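Long-range contacts in TBC1 domain family member 22A (Homo sapiens, PDB 2QFZ), which probably acts as a GTPase-activating protein for Rab family GTPases through its TBC domain, the part of the protein described here: residues 64-69 with 192-197; 282-287 with 324-329; 150-155 with 250-255. All coordinates share one frame; numbering follows the deposited sequence. Where two conformers were deposited one is given.

Interaction 1: residues 64-69 with 192-197; sequences SGYLPA and YWCMSK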
loop_
_atom_site.group_PDB
_atom_site.type_symbol
_atom_site.label_atom_id
_atom_site.label_comp_id
_atom_site.label_asym_id
_atom_site.label_seq_id
_atom_site.Cartn_x
_atom_site.Cartn_y
_atom_site.Cartn_z
ATOM N N SER A 64 1.035 0.468 -12.684
ATOM C CA SER A 64 2.355 0.588 -12.087
ATOM C C SER A 64 3.510 0.596 -13.091
ATOM O O SER A 64 4.659 0.779 -12.686
ATOM C CB SER A 64 2.614 -0.582 -11.178
ATOM O OG SER A 64 2.825 -1.735 -11.990
ATOM N N GLY A 65 3.229 0.338 -14.365
ATOM C CA GLY A 65 4.264 0.254 -15.393
ATOM C C GLY A 65 5.050 -1.047 -15.441
ATOM O O GLY A 65 6.112 -1.115 -16.053
ATOM N N TYR A 66 4.561 -2.080 -14.780
ATOM C CA TYR A 66 5.249 -3.384 -14.793
ATOM C C TYR A 66 5.092 -4.042 -16.184
ATOM O O TYR A 66 6.050 -4.579 -16.748
ATOM C CB TYR A 66 4.681 -4.265 -13.673
ATOM C CG TYR A 66 5.227 -5.659 -13.581
ATOM C CD1 TYR A 66 6.589 -5.893 -13.587
ATOM C CD2 TYR A 66 4.363 -6.763 -13.461
ATOM C CE1 TYR A 66 7.103 -7.223 -13.509
ATOM C CE2 TYR A 66 4.863 -8.076 -13.360
ATOM C CZ TYR A 66 6.244 -8.287 -13.401
ATOM O OH TYR A 66 6.768 -9.556 -13.285
ATOM N N LEU A 67 3.877 -3.992 -16.717
ATOM C CA LEU A 67 3.610 -4.485 -18.020
ATOM C C LEU A 67 3.310 -3.323 -18.955
ATOM O O LEU A 67 2.710 -2.327 -18.536
ATOM C CB LEU A 67 2.454 -5.465 -18.009
ATOM C CG LEU A 67 2.755 -6.828 -17.362
ATOM C CD1 LEU A 67 1.588 -7.751 -17.571
ATOM C CD2 LEU A 67 4.039 -7.458 -17.876
ATOM N N PRO A 68 3.752 -3.449 -20.218
ATOM C CA PRO A 68 3.529 -2.466 -21.294
ATOM C C PRO A 68 2.088 -2.366 -21.741
ATOM O O PRO A 68 1.345 -3.361 -21.658
ATOM C CB PRO A 68 4.419 -2.982 -22.431
ATOM C CG PRO A 68 4.663 -4.413 -22.129
ATOM C CD PRO A 68 4.565 -4.588 -20.665
ATOM N N ALA A 69 1.715 -1.161 -22.180
ATOM C CA ALA A 69 0.402 -0.850 -22.726
ATOM C C ALA A 69 0.111 -1.642 -24.004
ATOM O O ALA A 69 -1.037 -2.008 -24.264
ATOM C CB ALA A 69 0.298 0.643 -23.002
ATOM N N TYR A 192 7.260 -8.814 -6.190
ATOM C CA TYR A 192 8.545 -8.068 -6.010
ATOM C C TYR A 192 8.609 -6.837 -6.915
ATOM O O TYR A 192 8.970 -5.755 -6.450
ATOM C CB TYR A 192 9.780 -8.977 -6.221
ATOM C CG TYR A 192 11.125 -8.264 -6.160
ATOM C CD1 TYR A 192 11.830 -8.130 -4.952
ATOM C CD2 TYR A 192 11.684 -7.705 -7.300
ATOM C CE1 TYR A 192 13.023 -7.473 -4.903
ATOM C CE2 TYR A 192 12.888 -7.029 -7.235
ATOM C CZ TYR A 192 13.547 -6.919 -6.043
ATOM O OH TYR A 192 14.754 -6.260 -6.011
ATOM N N TRP A 193 8.325 -6.994 -8.209
ATOM C CA TRP A 193 8.508 -5.866 -9.124
ATOM C C TRP A 193 7.525 -4.734 -8.870
ATOM O O TRP A 193 7.883 -3.570 -8.955
ATOM C CB TRP A 193 8.467 -6.313 -10.597
ATOM C CG TRP A 193 9.661 -7.133 -11.011
ATOM C CD1 TRP A 193 9.653 -8.441 -11.392
ATOM C CD2 TRP A 193 11.039 -6.713 -11.058
ATOM N NE1 TRP A 193 10.900 -8.848 -11.709
ATOM C CE2 TRP A 193 11.784 -7.816 -11.494
ATOM C CE3 TRP A 193 11.706 -5.508 -10.780
ATOM C CZ2 TRP A 193 13.193 -7.768 -11.664
ATOM C CZ3 TRP A 193 13.111 -5.451 -10.958
ATOM C CH2 TRP A 193 13.828 -6.576 -11.396
ATOM N N CYS A 194 6.294 -5.078 -8.551
ATOM C CA CYS A 194 5.247 -4.082 -8.294
ATOM C C CYS A 194 5.458 -3.358 -6.972
ATOM O O CYS A 194 5.361 -2.136 -6.935
ATOM C CB CYS A 194 3.863 -4.728 -8.415
ATOM S SG CYS A 194 3.426 -5.046 -10.171
ATOM N N MET A 195 5.816 -4.095 -5.928
ATOM C CA MET A 195 6.303 -3.499 -4.676
ATOM C C MET A 195 7.516 -2.594 -4.887
ATOM O O MET A 195 7.538 -1.481 -4.377
ATOM C CB MET A 195 6.621 -4.571 -3.634
ATOM C CG MET A 195 6.756 -4.072 -2.209
ATOM S SD MET A 195 7.713 -5.167 -1.104
ATOM C CE MET A 195 9.353 -5.137 -1.931
ATOM N N SER A 196 8.500 -3.040 -5.672
ATOM C CA SER A 196 9.646 -2.193 -6.007
ATOM C C SER A 196 9.266 -0.867 -6.645
ATOM O O SER A 196 9.844 0.152 -6.331
ATOM C CB SER A 196 10.666 -2.920 -6.906
ATOM O OG SER A 196 11.264 -3.969 -6.190
ATOM N N LYS A 197 8.287 -0.897 -7.522
ATOM C CA LYS A 197 7.794 0.272 -8.207
ATOM C C LYS A 197 7.106 1.268 -7.225
ATOM O O LYS A 197 7.373 2.476 -7.238
ATOM C CB LYS A 197 6.825 -0.195 -9.309
ATOM C CG LYS A 197 6.954 0.510 -10.603
ATOM C CD LYS A 197 7.945 -0.191 -11.520
ATOM C CE LYS A 197 8.218 0.629 -12.794
ATOM N NZ LYS A 197 9.501 0.203 -13.490
#
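A Schellman motif ends helix 56-63, and its exit carries S64, G65 and Y66 against W193, C194 and K197 of helix 181-200. G65 turns the chain at positive phi (79°), a conformation glycine adopts without the cost a CB would bring, and Y66 follows at once. With CG anti to the backbone N (chi1 177°), the Y66 ring swings nearer the helix than its CB does, and CE1 lies 3.3 Å from W193 CB. CE1 also lies 3.5 Å from W193 CD1. The tyrosine ring and the indole five-membered ring are nearly parallel, with planes 22° apart, but slid so far that they barely overlap. C194 SG adds an oblique sulfur-aromatic contact, 4.5 Å from the Y66 ring centroid; a small, polarisable thiol suits this buried spot between tyrosine and helix. In the all-helical TBC fold the contact joins the loop between helices 56-63 and 74-91 to helix 181-200. Three polar ends hydrogen-bond outside the two segments: Y66 OH to D190, W193 NE1 to the K81 carbonyl, and S64 OG back to the W60 and K61 carbonyls. Toward solvent, K197, bent at chi2, lays its methylenes along the S64 carbonyl, CG being 3.1 Å from S64 O, which a long, exposed lysine can do with its chain alone.

Interaction 2: residues 282-287 with 324-329; sequences LYVCAA and LLLAEA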
loop_
_atom_site.group_PDB
_atom_site.type_symbol
_atom_site.label_atom_id
_atom_site.label_comp_id
_atom_site.label_asym_id
_atom_site.label_seq_id
_atom_site.Cartn_x
_atom_site.Cartn_y
_atom_site.Cartn_z
ATOM N N LEU A 282 -0.871 11.923 1.626
ATOM C CA LEU A 282 -0.971 12.994 2.620
ATOM C C LEU A 282 -2.411 13.464 2.865
ATOM O O LEU A 282 -2.827 13.613 3.982
ATOM C CB LEU A 282 -0.149 14.210 2.197
ATOM C CG LEU A 282 1.351 14.083 1.989
ATOM C CD1 LEU A 282 1.997 15.431 2.241
ATOM C CD2 LEU A 282 1.972 13.024 2.892
ATOM N N TYR A 283 -3.152 13.691 1.786
ATOM C CA TYR A 283 -4.532 14.180 1.849
ATOM C C TYR A 283 -5.479 13.139 2.368
ATOM O O TYR A 283 -6.454 13.503 2.959
ATOM C CB TYR A 283 -5.002 14.638 0.465
ATOM C CG TYR A 283 -4.190 15.775 -0.009
ATOM C CD1 TYR A 283 -4.448 17.083 0.428
ATOM C CD2 TYR A 283 -3.123 15.568 -0.843
ATOM C CE1 TYR A 283 -3.631 18.170 0.010
ATOM C CE2 TYR A 283 -2.314 16.639 -1.266
ATOM C CZ TYR A 283 -2.581 17.920 -0.832
ATOM O OH TYR A 283 -1.795 18.948 -1.289
ATOM N N VAL A 284 -5.207 11.855 2.091
ATOM C CA VAL A 284 -5.977 10.759 2.660
ATOM C C VAL A 284 -5.764 10.717 4.184
ATOM O O VAL A 284 -6.726 10.485 4.964
ATOM C CB VAL A 284 -5.648 9.382 1.970
ATOM C CG1 VAL A 284 -6.352 8.207 2.693
ATOM C CG2 VAL A 284 -6.048 9.427 0.498
ATOM N N CYS A 285 -4.518 10.942 4.616
ATOM C CA CYS A 285 -4.220 10.995 6.041
ATOM C C CYS A 285 -4.983 12.157 6.751
ATOM O O CYS A 285 -5.483 11.992 7.859
ATOM C CB CYS A 285 -2.708 11.084 6.286
ATOM S SG CYS A 285 -1.831 9.465 6.096
ATOM N N ALA A 286 -5.041 13.300 6.097
ATOM C CA ALA A 286 -5.744 14.482 6.614
ATOM C C ALA A 286 -7.240 14.230 6.745
ATOM O O ALA A 286 -7.832 14.520 7.796
ATOM C CB ALA A 286 -5.451 15.696 5.734
ATOM N N ALA A 287 -7.831 13.630 5.705
ATOM C CA ALA A 287 -9.236 13.186 5.734
ATOM C C ALA A 287 -9.514 12.078 6.770
ATOM O O ALA A 287 -10.578 12.042 7.421
ATOM C CB ALA A 287 -9.696 12.780 4.340
ATOM N N LEU A 324 -15.890 7.331 0.456
ATOM C CA LEU A 324 -16.075 8.610 1.157
ATOM C C LEU A 324 -14.747 9.235 1.567
ATOM O O LEU A 324 -14.504 10.406 1.282
ATOM C CB LEU A 324 -16.973 8.421 2.376
ATOM C CG LEU A 324 -18.445 8.147 2.037
ATOM N N LEU A 325 -13.864 8.453 2.196
ATOM C CA LEU A 325 -12.549 8.956 2.581
ATOM C C LEU A 325 -11.794 9.548 1.369
ATOM O O LEU A 325 -11.199 10.657 1.426
ATOM C CB LEU A 325 -11.743 7.837 3.261
ATOM C CG LEU A 325 -10.393 8.172 3.891
ATOM C CD1 LEU A 325 -10.614 9.186 5.052
ATOM C CD2 LEU A 325 -9.674 6.902 4.356
ATOM N N LEU A 326 -11.845 8.849 0.245
ATOM C CA LEU A 326 -11.139 9.329 -0.942
ATOM C C LEU A 326 -11.775 10.594 -1.530
ATOM O O LEU A 326 -11.054 11.473 -2.062
ATOM C CB LEU A 326 -11.047 8.222 -2.000
ATOM C CG LEU A 326 -10.096 7.063 -1.714
ATOM C CD1 LEU A 326 -10.345 5.818 -2.691
ATOM C CD2 LEU A 326 -8.649 7.530 -1.789
ATOM N N ALA A 327 -13.106 10.693 -1.456
ATOM C CA ALA A 327 -13.829 11.870 -1.951
ATOM C C ALA A 327 -13.466 13.122 -1.140
ATOM O O ALA A 327 -13.197 14.177 -1.705
ATOM C CB ALA A 327 -15.397 11.614 -1.983
ATOM N N GLU A 328 -13.406 12.973 0.182
ATOM C CA GLU A 328 -12.883 13.996 1.101
ATOM C C GLU A 328 -11.418 14.386 0.862
ATOM O O GLU A 328 -11.089 15.564 0.767
ATOM C CB GLU A 328 -13.084 13.512 2.546
ATOM C CG GLU A 328 -14.564 13.457 2.880
ATOM C CD GLU A 328 -15.255 14.728 2.355
ATOM O OE1 GLU A 328 -14.961 15.815 2.918
ATOM O OE2 GLU A 328 -15.998 14.646 1.336
ATOM N N ALA A 329 -10.554 13.393 0.730
ATOM C CA ALA A 329 -9.119 13.612 0.385
ATOM C C ALA A 329 -8.988 14.464 -0.870
ATOM O O ALA A 329 -8.188 15.415 -0.920
ATOM C CB ALA A 329 -8.422 12.277 0.186
#
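V284 of helix 276-291 pushes its two methyls in different directions into helix 319-335, and this split organises the contact. CG1, anti to the backbone N (chi1 173°), meets L325 CD2 at 3.9 Å. CG2, on the other branch, rests 3.7 Å from A329 CB and also reaches L326 CD2. A beta-branched valine suits the place because its methyls stand close to the backbone and serve separate neighbours without a flexible chain. L325 has its CG anti to the backbone N (chi1 -173°), which brings its end nearer than its root. From there CD1 comes within 3.5 Å of A287 C and also touches the A287 methyl, while CD2 attends to V284. L326 starts away from helix 276-291, yet its CD2 returns to V284; the L326 side chain also packs on R265, L266 and T269 of helix 260-270.

A329 is the small residue at the closest approach, its CA 4.8 Å from V284 CA, and A287 lies one turn on. A287 CB lies 3.8 Å from A329 N and 3.9 Å from E328 CB, and Y283 CB sits 3.6 Å from A329 O. The methyls of A287 and A329 fit a separation of 8.2 Å between the segment axes, which run at 112° to each other. The larger flanking side chains contribute mainly their first carbons: the Y283 ring leads away to meet H279 edge-to-face, and E328, bent at chi2, sends its carboxylate outward to a salt bridge with R331.

All the contacts of side chain with side chain are apolar, though some methyls and methylenes also touch backbone N and O atoms. The pairing therefore rests on dispersion, burial and complementary shape, and the fit probably depends on where the small and branched residues fall along each helix.

Interaction 3: residues 150-155 with 250-255; sequences INDLVT and MNNLLM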
loop_
_atom_site.group_PDB
_atom_site.type_symbol
_atom_site.label_atom_id
_atom_site.label_comp_id
_atom_site.label_asym_id
_atom_site.label_seq_id
_atom_site.Cartn_x
_atom_site.Cartn_y
_atom_site.Cartn_z
ATOM N N ILE A 150 7.985 -1.868 5.657
ATOM C CA ILE A 150 8.040 -2.328 4.263
ATOM C C ILE A 150 7.443 -3.740 4.106
ATOM O O ILE A 150 6.882 -4.044 3.073
ATOM C CB ILE A 150 9.445 -2.333 3.668
ATOM C CG1 ILE A 150 10.049 -0.948 3.686
ATOM C CG2 ILE A 150 9.426 -2.844 2.195
ATOM C CD1 ILE A 150 11.390 -0.906 2.990
ATOM N N ASN A 151 7.544 -4.585 5.129
ATOM C CA ASN A 151 6.931 -5.925 5.092
ATOM C C ASN A 151 5.422 -5.910 4.807
ATOM O O ASN A 151 4.918 -6.777 4.103
ATOM C CB ASN A 151 7.249 -6.697 6.416
ATOM C CG ASN A 151 6.671 -6.026 7.647
ATOM O OD1 ASN A 151 7.023 -4.898 7.975
ATOM N ND2 ASN A 151 5.757 -6.717 8.325
ATOM N N ASP A 152 4.705 -4.916 5.350
ATOM C CA ASP A 152 3.260 -4.729 5.070
ATOM C C ASP A 152 2.960 -4.403 3.586
ATOM O O ASP A 152 1.931 -4.823 3.016
ATOM C CB ASP A 152 2.681 -3.570 5.912
ATOM C CG ASP A 152 2.114 -4.013 7.270
ATOM O OD1 ASP A 152 1.816 -5.220 7.471
ATOM O OD2 ASP A 152 1.930 -3.109 8.133
ATOM N N LEU A 153 3.834 -3.651 2.960
ATOM C CA LEU A 153 3.594 -3.268 1.572
ATOM C C LEU A 153 3.642 -4.464 0.601
ATOM O O LEU A 153 3.174 -4.351 -0.532
ATOM C CB LEU A 153 4.543 -2.140 1.153
ATOM C CG LEU A 153 4.626 -0.963 2.123
ATOM C CD1 LEU A 153 5.537 0.074 1.570
ATOM C CD2 LEU A 153 3.317 -0.357 2.470
ATOM N N VAL A 154 4.161 -5.616 1.050
ATOM C CA VAL A 154 4.139 -6.846 0.247
ATOM C C VAL A 154 2.707 -7.387 0.114
ATOM O O VAL A 154 2.322 -7.883 -0.931
ATOM C CB VAL A 154 5.031 -7.989 0.877
ATOM C CG1 VAL A 154 4.942 -9.299 0.029
ATOM C CG2 VAL A 154 6.484 -7.555 1.034
ATOM N N THR A 155 1.932 -7.302 1.195
ATOM C CA THR A 155 0.648 -8.041 1.310
ATOM C C THR A 155 -0.428 -7.710 0.258
ATOM O O THR A 155 -1.052 -8.610 -0.273
ATOM C CB THR A 155 0.064 -7.902 2.757
ATOM O OG1 THR A 155 1.115 -8.161 3.699
ATOM C CG2 THR A 155 -1.123 -8.842 3.003
ATOM N N MET A 250 2.316 6.892 7.825
ATOM C CA MET A 250 3.201 7.137 6.640
ATOM C C MET A 250 4.074 5.929 6.319
ATOM O O MET A 250 4.160 5.525 5.182
ATOM C CB MET A 250 4.142 8.323 6.865
ATOM C CG MET A 250 3.431 9.644 7.101
ATOM S SD MET A 250 2.133 9.977 5.921
ATOM C CE MET A 250 1.463 11.502 6.576
ATOM N N ASN A 251 4.703 5.384 7.354
ATOM C CA ASN A 251 5.623 4.244 7.289
ATOM C C ASN A 251 4.985 2.962 6.727
ATOM O O ASN A 251 5.610 2.227 5.940
ATOM C CB ASN A 251 6.155 3.976 8.710
ATOM C CG ASN A 251 7.338 3.030 8.722
ATOM O OD1 ASN A 251 8.434 3.370 8.212
ATOM N ND2 ASN A 251 7.138 1.844 9.313
ATOM N N ASN A 252 3.733 2.721 7.134
ATOM C CA ASN A 252 2.967 1.538 6.750
ATOM C C ASN A 252 1.846 1.824 5.732
ATOM O O ASN A 252 1.027 0.931 5.455
ATOM C CB ASN A 252 2.340 0.889 8.007
ATOM C CG ASN A 252 3.403 0.332 8.992
ATOM O OD1 ASN A 252 4.153 1.086 9.632
ATOM N ND2 ASN A 252 3.444 -0.992 9.123
ATOM N N LEU A 253 1.766 3.077 5.250
ATOM C CA LEU A 253 0.740 3.529 4.284
ATOM C C LEU A 253 -0.705 3.209 4.740
ATOM O O LEU A 253 -1.528 2.748 3.954
ATOM C CB LEU A 253 0.995 3.010 2.868
ATOM C CG LEU A 253 2.232 3.619 2.180
ATOM C CD1 LEU A 253 2.349 3.010 0.809
ATOM C CD2 LEU A 253 2.206 5.171 2.057
ATOM N N LEU A 254 -0.983 3.555 6.004
ATOM C CA LEU A 254 -2.273 3.368 6.682
ATOM C C LEU A 254 -2.692 1.926 6.830
ATOM O O LEU A 254 -3.788 1.676 7.369
ATOM C CB LEU A 254 -3.394 4.203 6.041
ATOM C CG LEU A 254 -3.374 5.693 6.427
ATOM C CD1 LEU A 254 -4.209 6.428 5.453
ATOM C CD2 LEU A 254 -3.854 5.934 7.929
ATOM N N MET A 255 -1.807 0.972 6.463
ATOM C CA MET A 255 -2.165 -0.438 6.540
ATOM C C MET A 255 -2.364 -0.947 7.939
ATOM O O MET A 255 -3.026 -1.959 8.114
ATOM C CB MET A 255 -1.166 -1.326 5.838
ATOM C CG MET A 255 -1.162 -1.144 4.370
ATOM S SD MET A 255 -0.097 -2.306 3.565
ATOM C CE MET A 255 -0.740 -3.874 4.166
#
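D152 meets N252 and M255 with different parts of one short side chain. Its CB lies against the thioether, 3.9 Å from both M255 SD and CE. Next, CG stands 3.8 Å from N252 ND2. At the tip, OD2 accepts a hydrogen bond from N252 ND2 (2.8 Å, 156° at the hydrogen). The donor comes in on the anti side, 30° out of the carboxylate plane, whereas OD2 lies almost in the amide plane of N252. OD2 also forms a salt bridge with R256, so amide and guanidinium share this buried oxygen; OD1 hydrogen-bonds to a residue flanking the segments.

N252 suits a two-sided role: its OD1 receives N251 ND2 while its own NH2 serves D152. It also begins a type I' turn ending at M255, which reverses the chain after helix 242-251. Residues 150-155 come just after Y146 and Q148, consistent with the YxQ signature of TBC domains, whose glutamine acts as a catalytic finger in relatives; N251 ND2 also bonds to the Q148 carbonyl.

Bent at chi3 (55°), M255 brings CE to 3.1 Å from D152 O, a tight fit for a pliable methionine. Beside it, L153 CD2 packs on L253 CD1 at 3.9 Å.

In the fold
Interaction 3 lies near the centre of the structure, about 6 Å from the centre of the chain; its own centre is about 17 Å from that of interaction 1 and 18 Å from that of interaction 2. It touches both: M195 packs on V154 where helices 181-200 and 150-162 meet, and C285 packs on M250 and L254. Interactions 1 and 2 do not touch, their nearest atoms being about 15 Å apart. Along the chain the segments of interactions 1 and 3 alternate, 64-69, 150-155, 192-197, 250-255, with interaction 2 following after both. Early and late parts of the chain thus interlock in a structure of helices and loops, and packing is continuous from the 64-69 loop through the core to helix 319-335.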